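Local atomic coordinates of thiamine-binding periplasmic protein (Escherichia coli, PDB entry 2QRY), a protein that binds thiamine, thiamine phosphate and thiamine diphosphate with high affinity as the periplasmic component of the ThiBPQ ABC transporter for thiamine import. Residues 43-47 with 264-268; 87-92 with 310-314; 172-176 with 305-309; 275-280 with 287-293. All coordinates share one frame; numbering follows the deposited sequence.

Contact 1: 43-47 with 264-268; sequences VKKAF and KFLQF
F47 of helix 40-48 sits between F265 and F268 of helix 259-269, and the three rings form an aromatic cluster that joins the two helices. The segment axes come no nearer than 11.7 Å and run at 114° to each other, so the rings have to span the interval. Among the ring pairs, F265 and F47 make a T-shaped (edge-to-face) stack: the planes stand at 83° and F265 CD2 lies over the centre of the F47 face, 3.8 Å above it. F268 meets F47 obliquely, with centroids 5.1 Å apart, and F47 CD1 rests over the F268 face, displaced toward its rim. Extension of F47 makes this possible, because CG anti to the backbone N (chi1 -179°) sends the ring straight at the second helix. Apolar contacts fill in around the rings: V43 CG1 reaches the rim of F268, A46 CB lies at that ring's edge in its plane, 4.0 Å from F268 CZ, and L55 of strand 54-59 touches both F47 and F265. No hydrogen bond crosses between the segments. At the edge of the F47 ring, near its plane, CE1 lies 3.8 Å from the backbone O of K264.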
loop_
_atom_site.group_PDB
_atom_site.type_symbol
_atom_site.label_atom_id
_atom_site.label_comp_id
_atom_site.label_asym_id
_atom_site.label_seq_id
_atom_site.Cartn_x
_atom_site.Cartn_y
_atom_site.Cartn_z
ATOM N N VAL A 43 14.326 10.406 -1.349
ATOM C CA VAL A 43 14.510 9.820 -2.670
ATOM C C VAL A 43 14.767 10.906 -3.714
ATOM O O VAL A 43 15.605 10.746 -4.597
ATOM C CB VAL A 43 13.272 8.998 -3.096
ATOM C CG1 VAL A 43 13.283 8.772 -4.598
ATOM C CG2 VAL A 43 13.276 7.660 -2.385
ATOM N N LYS A 44 14.043 12.011 -3.600
ATOM C CA LYS A 44 14.188 13.117 -4.532
ATOM C C LYS A 44 15.623 13.625 -4.601
ATOM O O LYS A 44 16.248 13.580 -5.656
ATOM C CB LYS A 44 13.252 14.263 -4.140
ATOM C CG LYS A 44 13.389 15.519 -4.989
ATOM C CD LYS A 44 12.376 16.563 -4.548
ATOM C CE LYS A 44 12.638 17.931 -5.174
ATOM N NZ LYS A 44 12.441 17.962 -6.649
ATOM N N LYS A 45 16.152 14.103 -3.479
ATOM C CA LYS A 45 17.511 14.625 -3.474
ATOM C C LYS A 45 18.543 13.562 -3.844
ATOM O O LYS A 45 19.578 13.873 -4.431
ATOM C CB LYS A 45 17.852 15.234 -2.114
ATOM C CG LYS A 45 18.351 14.254 -1.075
ATOM C CD LYS A 45 18.931 15.006 0.123
ATOM C CE LYS A 45 20.046 15.963 -0.311
ATOM N NZ LYS A 45 20.697 16.653 0.837
ATOM N N ALA A 46 18.255 12.309 -3.514
ATOM C CA ALA A 46 19.173 11.220 -3.822
ATOM C C ALA A 46 19.192 10.918 -5.316
ATOM O O ALA A 46 20.208 10.477 -5.859
ATOM C CB ALA A 46 18.786 9.971 -3.042
ATOM N N PHE A 47 18.065 11.144 -5.982
ATOM C CA PHE A 47 17.990 10.889 -7.411
ATOM C C PHE A 47 18.564 12.074 -8.167
ATOM O O PHE A 47 19.340 11.900 -9.101
ATOM C CB PHE A 47 16.541 10.663 -7.843
ATOM C CG PHE A 47 16.387 10.362 -9.305
ATOM C CD1 PHE A 47 16.920 9.196 -9.849
ATOM C CD2 PHE A 47 15.707 11.243 -10.142
ATOM C CE1 PHE A 47 16.778 8.907 -11.214
ATOM C CE2 PHE A 47 15.558 10.965 -11.507
ATOM C CZ PHE A 47 16.094 9.796 -12.045
ATOM N N LYS A 264 15.680 5.430 -15.824
ATOM C CA LYS A 264 16.812 5.561 -14.924
ATOM C C LYS A 264 16.255 5.705 -13.514
ATOM O O LYS A 264 16.901 5.339 -12.534
ATOM C CB LYS A 264 17.678 6.773 -15.293
ATOM C CG LYS A 264 18.347 6.645 -16.655
ATOM C CD LYS A 264 19.701 7.333 -16.706
ATOM C CE LYS A 264 19.594 8.847 -16.606
ATOM N NZ LYS A 264 20.944 9.486 -16.717
ATOM N N PHE A 265 15.039 6.233 -13.418
ATOM C CA PHE A 265 14.404 6.393 -12.118
ATOM C C PHE A 265 13.923 5.044 -11.601
ATOM O O PHE A 265 14.013 4.764 -10.408
ATOM C CB PHE A 265 13.228 7.365 -12.201
ATOM C CG PHE A 265 12.469 7.488 -10.913
ATOM C CD1 PHE A 265 11.373 6.671 -10.655
ATOM C CD2 PHE A 265 12.887 8.380 -9.934
ATOM C CE1 PHE A 265 10.710 6.741 -9.442
ATOM C CE2 PHE A 265 12.232 8.458 -8.716
ATOM C CZ PHE A 265 11.141 7.636 -8.468
ATOM N N LEU A 266 13.417 4.209 -12.502
ATOM C CA LEU A 266 12.929 2.888 -12.125
ATOM C C LEU A 266 14.066 1.966 -11.678
ATOM O O LEU A 266 13.901 1.180 -10.747
ATOM C CB LEU A 266 12.160 2.254 -13.290
ATOM C CG LEU A 266 10.836 2.946 -13.657
ATOM C CD1 LEU A 266 10.217 2.282 -14.879
ATOM C CD2 LEU A 266 9.872 2.890 -12.474
ATOM N N GLN A 267 15.219 2.067 -12.336
ATOM C CA GLN A 267 16.369 1.237 -11.980
ATOM C C GLN A 267 16.930 1.711 -10.649
ATOM O O GLN A 267 17.249 0.911 -9.773
ATOM C CB GLN A 267 17.457 1.335 -13.055
ATOM C CG GLN A 267 18.668 0.428 -12.823
ATOM C CD GLN A 267 18.342 -1.050 -12.982
ATOM O OE1 GLN A 267 17.870 -1.488 -14.036
ATOM N NE2 GLN A 267 18.601 -1.829 -11.934
ATOM N N PHE A 268 17.044 3.026 -10.514
ATOM C CA PHE A 268 17.561 3.648 -9.304
ATOM C C PHE A 268 16.648 3.365 -8.116
ATOM O O PHE A 268 17.068 3.405 -6.959
ATOM C CB PHE A 268 17.696 5.156 -9.541
ATOM C CG PHE A 268 17.690 5.977 -8.290
ATOM C CD1 PHE A 268 16.495 6.483 -7.783
ATOM C CD2 PHE A 268 18.872 6.241 -7.609
ATOM C CE1 PHE A 268 16.479 7.241 -6.614
ATOM C CE2 PHE A 268 18.870 6.997 -6.437
ATOM C CZ PHE A 268 17.672 7.498 -5.939
#

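Contact 2: 87-92 with 310-314; sequences NNLLDA and PAEVA
N87 meets P310 where the turn after strand 81-86, leading into helix 90-96, packs on the first turn of the C-terminal helix 310-328 of this periplasmic solute-binding protein. The backbone O of N87 lies 3.5 Å from P310 CG, while its side-chain amide is bonded to the backbone of V247 and L245. N88 follows, its OD1 bonded to Y244 OH, and its own backbone O accepts from a water that also donates to P310 O; the bridge is plausible, although P310 O is less surely placed. The same water accepts a weak bond from D91 N. L90 lies alongside P310, both pointing the same way, with L90 CD1 3.8 Å from P310 CG. D91 then reaches across the helix start: with CG anti to the backbone N (chi1 -157°), its carboxylate passes A311, D91 CG lying 3.9 Å from A311 CA, and ends at A314, where D91 OD2 sits 3.5 Å from A314 CB. Replacing it by an alanine would probably lose the carboxylate's contacts with A311 and the A314 methyl, leaving only CB against the helix. A92 closes the walk with its backbone N, 4.1 Å from A314 CB.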
loop_
_atom_site.group_PDB
_atom_site.type_symbol
_atom_site.label_atom_id
_atom_site.label_comp_id
_atom_site.label_asym_id
_atom_site.label_seq_id
_atom_site.Cartn_x
_atom_site.Cartn_y
_atom_site.Cartn_z
ATOM N N ASN A 87 0.544 -4.929 -6.343
ATOM C CA ASN A 87 0.317 -6.249 -6.916
ATOM C C ASN A 87 -1.129 -6.563 -7.300
ATOM O O ASN A 87 -1.365 -7.312 -8.242
ATOM C CB ASN A 87 0.841 -7.318 -5.951
ATOM C CG ASN A 87 0.163 -7.258 -4.600
ATOM O OD1 ASN A 87 0.125 -6.209 -3.960
ATOM N ND2 ASN A 87 -0.375 -8.385 -4.157
ATOM N N ASN A 88 -2.089 -5.994 -6.584
ATOM C CA ASN A 88 -3.494 -6.255 -6.875
ATOM C C ASN A 88 -4.037 -5.489 -8.076
ATOM O O ASN A 88 -5.134 -5.779 -8.554
ATOM C CB ASN A 88 -4.360 -5.931 -5.653
ATOM C CG ASN A 88 -4.008 -6.777 -4.448
ATOM O OD1 ASN A 88 -3.893 -8.002 -4.543
ATOM N ND2 ASN A 88 -3.844 -6.130 -3.301
ATOM N N LEU A 89 -3.282 -4.517 -8.571
ATOM C CA LEU A 89 -3.751 -3.717 -9.695
ATOM C C LEU A 89 -2.996 -3.972 -10.991
ATOM O O LEU A 89 -3.309 -3.361 -12.009
ATOM C CB LEU A 89 -3.642 -2.233 -9.354
ATOM C CG LEU A 89 -4.428 -1.683 -8.164
ATOM C CD1 LEU A 89 -3.929 -0.277 -7.842
ATOM C CD2 LEU A 89 -5.922 -1.672 -8.493
ATOM N N LEU A 90 -2.005 -4.864 -10.955
ATOM C CA LEU A 90 -1.191 -5.163 -12.138
ATOM C C LEU A 90 -1.969 -5.466 -13.419
ATOM O O LEU A 90 -1.750 -4.829 -14.446
ATOM C CB LEU A 90 -0.247 -6.331 -11.856
ATOM C CG LEU A 90 0.790 -6.170 -10.744
ATOM C CD1 LEU A 90 1.671 -7.422 -10.705
ATOM C CD2 LEU A 90 1.636 -4.929 -10.985
ATOM N N ASP A 91 -2.865 -6.440 -13.357
ATOM C CA ASP A 91 -3.651 -6.822 -14.521
ATOM C C ASP A 91 -4.405 -5.614 -15.068
ATOM O O ASP A 91 -4.353 -5.316 -16.266
ATOM C CB ASP A 91 -4.646 -7.915 -14.134
ATOM C CG ASP A 91 -5.100 -8.736 -15.319
ATOM O OD1 ASP A 91 -4.301 -9.571 -15.797
ATOM O OD2 ASP A 91 -6.252 -8.547 -15.775
ATOM N N ALA A 92 -5.108 -4.927 -14.173
ATOM C CA ALA A 92 -5.892 -3.748 -14.524
ATOM C C ALA A 92 -5.024 -2.686 -15.189
ATOM O O ALA A 92 -5.436 -2.071 -16.177
ATOM C CB ALA A 92 -6.550 -3.179 -13.279
ATOM N N PRO A 310 -3.042 -11.256 -9.975
ATOM C CA PRO A 310 -3.533 -10.004 -10.555
ATOM C C PRO A 310 -4.755 -10.233 -11.430
ATOM O O PRO A 310 -5.642 -9.389 -11.504
ATOM C CB PRO A 310 -2.331 -9.503 -11.346
ATOM C CG PRO A 310 -1.184 -9.952 -10.488
ATOM C CD PRO A 310 -1.585 -11.377 -10.160
ATOM N N ALA A 311 -4.804 -11.388 -12.082
ATOM C CA ALA A 311 -5.922 -11.716 -12.956
ATOM C C ALA A 311 -7.209 -11.927 -12.166
ATOM O O ALA A 311 -8.280 -11.461 -12.565
ATOM C CB ALA A 311 -5.603 -12.970 -13.773
ATOM N N GLU A 312 -7.106 -12.624 -11.039
ATOM C CA GLU A 312 -8.281 -12.899 -10.225
ATOM C C GLU A 312 -8.926 -11.641 -9.662
ATOM O O GLU A 312 -10.150 -11.544 -9.605
ATOM C CB GLU A 312 -7.916 -13.865 -9.096
ATOM C CG GLU A 312 -7.358 -15.185 -9.607
ATOM C CD GLU A 312 -6.902 -16.117 -8.497
ATOM O OE1 GLU A 312 -6.083 -15.699 -7.653
ATOM O OE2 GLU A 312 -7.361 -17.277 -8.474
ATOM N N VAL A 313 -8.113 -10.671 -9.258
ATOM C CA VAL A 313 -8.652 -9.438 -8.703
ATOM C C VAL A 313 -9.309 -8.557 -9.762
ATOM O O VAL A 313 -10.419 -8.078 -9.569
ATOM C CB VAL A 313 -7.564 -8.634 -7.970
ATOM C CG1 VAL A 313 -7.111 -9.391 -6.736
ATOM C CG2 VAL A 313 -6.387 -8.403 -8.885
ATOM N N ALA A 314 -8.631 -8.356 -10.885
ATOM C CA ALA A 314 -9.175 -7.532 -11.956
ATOM C C ALA A 314 -10.494 -8.105 -12.476
ATOM O O ALA A 314 -11.420 -7.361 -12.802
ATOM C CB ALA A 314 -8.167 -7.427 -13.094
HETATM O O HOH W 1 -5.036 -6.801 -11.170
#

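Contact 3: 172-176 with 305-309; sequences LWMQK and TLEFT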
loop_
_atom_site.group_PDB
_atom_site.type_symbol
_atom_site.label_atom_id
_atom_site.label_comp_id
_atom_site.label_asym_id
_atom_site.label_seq_id
_atom_site.Cartn_x
_atom_site.Cartn_y
_atom_site.Cartn_z
ATOM N N LEU A 172 -10.029 -7.650 -0.270
ATOM C CA LEU A 172 -9.577 -8.962 -0.727
ATOM C C LEU A 172 -9.289 -9.901 0.438
ATOM O O LEU A 172 -9.513 -11.112 0.348
ATOM C CB LEU A 172 -8.344 -8.804 -1.618
ATOM C CG LEU A 172 -8.585 -7.830 -2.782
ATOM C CD1 LEU A 172 -7.276 -7.519 -3.484
ATOM C CD2 LEU A 172 -9.608 -8.416 -3.751
ATOM N N TRP A 173 -8.814 -9.331 1.537
ATOM C CA TRP A 173 -8.508 -10.101 2.731
ATOM C C TRP A 173 -9.789 -10.744 3.240
ATOM O O TRP A 173 -9.816 -11.933 3.562
ATOM C CB TRP A 173 -7.915 -9.182 3.789
ATOM C CG TRP A 173 -7.381 -9.885 4.989
ATOM C CD1 TRP A 173 -7.073 -11.213 5.103
ATOM C CD2 TRP A 173 -6.978 -9.272 6.221
ATOM N NE1 TRP A 173 -6.495 -11.461 6.333
ATOM C CE2 TRP A 173 -6.425 -10.285 7.035
ATOM C CE3 TRP A 173 -7.028 -7.960 6.715
ATOM C CZ2 TRP A 173 -5.924 -10.026 8.316
ATOM C CZ3 TRP A 173 -6.532 -7.703 7.990
ATOM C CH2 TRP A 173 -5.987 -8.734 8.774
HETATM N N MSE A 174 -10.851 -9.952 3.313
HETATM C CA MSE A 174 -12.146 -10.451 3.751
HETATM C C MSE A 174 -12.650 -11.528 2.778
HETATM O O MSE A 174 -13.244 -12.527 3.190
HETATM C CB MSE A 174 -13.156 -9.305 3.800
HETATM C CG MSE A 174 -12.970 -8.331 4.955
HETATM SE SE MSE A 174 -13.729 -9.011 6.603
HETATM C CE MSE A 174 -15.589 -8.537 6.301
ATOM N N GLN A 175 -12.417 -11.313 1.487
ATOM C CA GLN A 175 -12.854 -12.257 0.463
ATOM C C GLN A 175 -12.163 -13.616 0.649
ATOM O O GLN A 175 -12.783 -14.671 0.494
ATOM C CB GLN A 175 -12.546 -11.699 -0.931
ATOM C CG GLN A 175 -13.126 -12.524 -2.050
ATOM C CD GLN A 175 -14.640 -12.494 -2.068
ATOM O OE1 GLN A 175 -15.276 -13.438 -2.519
ATOM N NE2 GLN A 175 -15.226 -11.399 -1.592
ATOM N N LYS A 176 -10.876 -13.581 0.975
ATOM C CA LYS A 176 -10.119 -14.799 1.207
ATOM C C LYS A 176 -10.716 -15.543 2.402
ATOM O O LYS A 176 -10.900 -16.759 2.366
ATOM C CB LYS A 176 -8.657 -14.465 1.526
ATOM C CG LYS A 176 -7.785 -14.128 0.333
ATOM C CD LYS A 176 -7.500 -15.358 -0.506
ATOM C CE LYS A 176 -6.501 -15.044 -1.602
ATOM N NZ LYS A 176 -6.184 -16.227 -2.439
ATOM N N THR A 305 0.813 -16.147 4.417
ATOM C CA THR A 305 0.615 -15.001 3.540
ATOM C C THR A 305 -0.522 -15.311 2.563
ATOM O O THR A 305 -0.609 -16.418 2.040
ATOM C CB THR A 305 1.904 -14.688 2.752
ATOM O OG1 THR A 305 2.837 -14.022 3.614
ATOM C CG2 THR A 305 1.605 -13.815 1.544
ATOM N N LEU A 306 -1.393 -14.332 2.329
ATOM C CA LEU A 306 -2.531 -14.506 1.429
ATOM C C LEU A 306 -2.454 -13.542 0.256
ATOM O O LEU A 306 -2.139 -12.363 0.433
ATOM C CB LEU A 306 -3.840 -14.262 2.179
ATOM C CG LEU A 306 -4.158 -15.159 3.375
ATOM C CD1 LEU A 306 -5.365 -14.611 4.100
ATOM C CD2 LEU A 306 -4.406 -16.589 2.901
ATOM N N GLU A 307 -2.768 -14.042 -0.938
ATOM C CA GLU A 307 -2.725 -13.222 -2.141
ATOM C C GLU A 307 -3.526 -13.811 -3.307
ATOM O O GLU A 307 -3.574 -15.029 -3.495
ATOM C CB GLU A 307 -1.262 -13.030 -2.563
ATOM C CG GLU A 307 -1.048 -12.251 -3.854
ATOM C CD GLU A 307 0.418 -12.217 -4.280
ATOM O OE1 GLU A 307 1.046 -13.292 -4.326
ATOM O OE2 GLU A 307 0.948 -11.123 -4.574
ATOM N N PHE A 308 -4.178 -12.930 -4.066
ATOM C CA PHE A 308 -4.924 -13.326 -5.256
ATOM C C PHE A 308 -3.977 -13.001 -6.392
ATOM O O PHE A 308 -3.075 -12.187 -6.222
ATOM C CB PHE A 308 -6.181 -12.482 -5.450
ATOM C CG PHE A 308 -7.345 -12.925 -4.637
ATOM C CD1 PHE A 308 -7.822 -12.129 -3.596
ATOM C CD2 PHE A 308 -7.980 -14.132 -4.913
ATOM C CE1 PHE A 308 -8.921 -12.531 -2.840
ATOM C CE2 PHE A 308 -9.083 -14.547 -4.164
ATOM C CZ PHE A 308 -9.555 -13.744 -3.125
ATOM N N THR A 309 -4.171 -13.626 -7.548
ATOM C CA THR A 309 -3.321 -13.328 -8.691
ATOM C C THR A 309 -3.878 -12.037 -9.272
ATOM O O THR A 309 -5.052 -11.730 -9.078
ATOM C CB THR A 309 -3.397 -14.426 -9.767
ATOM O OG1 THR A 309 -4.680 -14.386 -10.404
ATOM C CG2 THR A 309 -3.188 -15.802 -9.133
#
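The CA atoms of L172 and F308 are 7.8 Å apart, those of W173 and L306 7.5 Å, and one turn of helix 165-178 thus lies against an extended chain: strand 305-306 and the loop that follows it. The helical turn is closed by K176 N to L172 O, and that same O lies at the edge of the F308 ring, 3.5 Å from CE1. K176 carries most of the side-chain contact. Its chain bends at chi2 (-71°), which lays the aliphatic part across the F308 face; CE stands 3.5 Å from the ring centroid, almost on the normal, a CH-pi contact. NZ goes further and makes a cation-pi interaction, 22° off the normal, while also donating to E307 O at 3.1 Å. That bond is not aimed at a lone pair, since the donor lies well above the carbonyl plane. L172 CB meets the F308 ring in its plane, Q175 CG comes to CZ, and L306 CD1 touches the edge of W173 at CD1, 3.9 Å away. W173 NE1 is satisfied by G242 O. In the fold, helix 165-178 packs against strand 305-306, which pairs with strand 243-252, and against W320 of helix 310-328, with helices 182-190 and 144-149 touching M174.

Contact 4: 275-280 with 287-293; sequences QNAIPT and VANVTLP
P279 and P293 cross at about a right angle, and P279 CB comes within 3.3 Å of P293 CD, closer than usual van der Waals contact. T280 crosses the same proline obliquely, with T280 CG2 3.5 Å from P293 CG. The methyl is there because CG2 lies anti to the carbonyl carbon, the hydroxyl taking the place between N and C (chi1 65°). The contact joins the 275-280 turn and helix start to the loop after strand 285-286, and the T280 side chain is about 10 Å from the bound thiamin phosphate. At the other end, Q275 bends at chi2, and Q275 CG lies 3.5 Å from A288 CB; its terminal amide is uncertainly oriented and supports no claim. Between these ends V290 points into the contact with CG1 in the crowded position (chi1 54°), 4.0 Å from Q275 O and within loose reach of P279 CG. N276 approaches V290 at a slant, but their short distance is doubtful; its ND2 is bonded to P272 O. The backbones fit this path through a type I turn from Q275 to I278 and an inverse gamma turn centred on N289, in which V290 N bonds to A288 O at 2.6 Å. An alanine in place of P293 would lack CG and CD, and is likely to leave P279 CB and T280 CG2 facing a gap while freeing the loop backbone to turn. L227 of helix 221-229 touches both T280 and P293. The contact depends on the fit of apolar surfaces and on proline rings that restrict the backbone.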
loop_
_atom_site.group_PDB
_atom_site.type_symbol
_atom_site.label_atom_id
_atom_site.label_comp_id
_atom_site.label_asym_id
_atom_site.label_seq_id
_atom_site.Cartn_x
_atom_site.Cartn_y
_atom_site.Cartn_z
ATOM N N GLN A 275 16.022 2.391 -1.762
ATOM C CA GLN A 275 15.650 1.417 -0.745
ATOM C C GLN A 275 16.016 1.801 0.683
ATOM O O GLN A 275 15.265 1.529 1.612
ATOM C CB GLN A 275 16.286 0.077 -1.094
ATOM C CG GLN A 275 15.772 -0.508 -2.395
ATOM C CD GLN A 275 14.293 -0.841 -2.325
ATOM O OE1 GLN A 275 13.463 -0.207 -2.982
ATOM N NE2 GLN A 275 13.957 -1.834 -1.516
ATOM N N ASN A 276 17.174 2.427 0.849
ATOM C CA ASN A 276 17.644 2.848 2.161
ATOM C C ASN A 276 16.706 3.844 2.831
ATOM O O ASN A 276 16.782 4.049 4.045
ATOM C CB ASN A 276 19.043 3.471 2.046
ATOM C CG ASN A 276 20.152 2.464 2.264
ATOM O OD1 ASN A 276 20.252 1.865 3.331
ATOM N ND2 ASN A 276 20.994 2.275 1.255
ATOM N N ALA A 277 15.830 4.472 2.052
ATOM C CA ALA A 277 14.903 5.447 2.622
ATOM C C ALA A 277 13.512 4.864 2.844
ATOM O O ALA A 277 12.655 5.505 3.451
ATOM C CB ALA A 277 14.821 6.681 1.729
ATOM N N ILE A 278 13.293 3.643 2.361
ATOM C CA ILE A 278 11.998 2.994 2.517
ATOM C C ILE A 278 11.668 2.601 3.956
ATOM O O ILE A 278 10.589 2.923 4.454
ATOM C CB ILE A 278 11.882 1.733 1.620
ATOM C CG1 ILE A 278 11.592 2.146 0.171
ATOM C CG2 ILE A 278 10.763 0.824 2.129
ATOM C CD1 ILE A 278 10.272 2.890 -0.005
ATOM N N PRO A 279 12.590 1.903 4.645
ATOM C CA PRO A 279 12.318 1.496 6.023
ATOM C C PRO A 279 11.756 2.593 6.921
ATOM O O PRO A 279 10.688 2.426 7.502
ATOM C CB PRO A 279 13.673 0.987 6.503
ATOM C CG PRO A 279 14.247 0.389 5.268
ATOM C CD PRO A 279 13.937 1.459 4.239
ATOM N N THR A 280 12.463 3.714 7.033
ATOM C CA THR A 280 12.010 4.797 7.900
ATOM C C THR A 280 11.206 5.877 7.183
ATOM O O THR A 280 10.743 6.828 7.808
ATOM C CB THR A 280 13.200 5.457 8.632
ATOM O OG1 THR A 280 14.065 6.088 7.681
ATOM C CG2 THR A 280 13.995 4.401 9.413
ATOM N N VAL A 287 12.732 -3.821 -1.001
ATOM C CA VAL A 287 12.767 -4.838 -2.032
ATOM C C VAL A 287 14.213 -5.290 -2.269
ATOM O O VAL A 287 14.458 -6.349 -2.848
ATOM C CB VAL A 287 12.130 -4.297 -3.330
ATOM C CG1 VAL A 287 13.037 -3.285 -3.981
ATOM C CG2 VAL A 287 11.813 -5.424 -4.246
ATOM N N ALA A 288 15.163 -4.478 -1.811
ATOM C CA ALA A 288 16.585 -4.798 -1.926
ATOM C C ALA A 288 17.068 -5.139 -0.522
ATOM O O ALA A 288 16.542 -4.616 0.460
ATOM C CB ALA A 288 17.358 -3.607 -2.467
ATOM N N ASN A 289 18.064 -6.015 -0.429
ATOM C CA ASN A 289 18.605 -6.434 0.860
ATOM C C ASN A 289 19.356 -5.329 1.600
ATOM O O ASN A 289 20.557 -5.442 1.845
ATOM C CB ASN A 289 19.521 -7.649 0.673
ATOM N N VAL A 290 18.647 -4.261 1.950
ATOM C CA VAL A 290 19.245 -3.154 2.689
ATOM C C VAL A 290 19.108 -3.496 4.173
ATOM O O VAL A 290 18.456 -4.480 4.525
ATOM C CB VAL A 290 18.523 -1.819 2.381
ATOM C CG1 VAL A 290 17.043 -1.958 2.637
ATOM C CG2 VAL A 290 19.095 -0.700 3.233
ATOM N N THR A 291 19.720 -2.703 5.045
ATOM C CA THR A 291 19.642 -2.987 6.470
ATOM C C THR A 291 18.406 -2.365 7.108
ATOM O O THR A 291 18.181 -1.159 7.005
ATOM C CB THR A 291 20.900 -2.481 7.214
ATOM O OG1 THR A 291 20.942 -1.048 7.178
ATOM C CG2 THR A 291 22.162 -3.038 6.557
ATOM N N LEU A 292 17.602 -3.199 7.760
ATOM C CA LEU A 292 16.400 -2.720 8.422
ATOM C C LEU A 292 16.793 -2.015 9.711
ATOM O O LEU A 292 17.711 -2.443 10.411
ATOM C CB LEU A 292 15.457 -3.882 8.737
ATOM C CG LEU A 292 14.994 -4.741 7.560
ATOM C CD1 LEU A 292 13.913 -5.701 8.036
ATOM C CD2 LEU A 292 14.464 -3.860 6.455
ATOM N N PRO A 293 16.106 -0.914 10.037
ATOM C CA PRO A 293 16.389 -0.148 11.253
ATOM C C PRO A 293 16.171 -0.997 12.489
ATOM O O PRO A 293 15.279 -1.848 12.513
ATOM C CB PRO A 293 15.378 0.997 11.185
ATOM C CG PRO A 293 15.124 1.155 9.718
ATOM C CD PRO A 293 15.035 -0.275 9.258
#

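In the fold
From the N terminus, contact 1 closes the first loop, carrying helix 259-269 back to helix 40-48. Contact 2 opens inside that loop at 87-92 and closes beyond it at 310-314, so the two cross; contact 3, opening at 172-176, likewise crosses contact 1 but is nested within contact 2. Contact 4 follows contact 1 in series and is a short loop nested inside both contacts 2 and 3. Contacts 2 and 3 touch directly, with V313 packing on F308 and L172, and together join the C-terminal helix 310-328 to helices 90-96 and 165-178. Contacts 1 and 3 lie on opposite sides of the chain's centre, while contacts 1 and 4 share a side, their centres 14 Å apart.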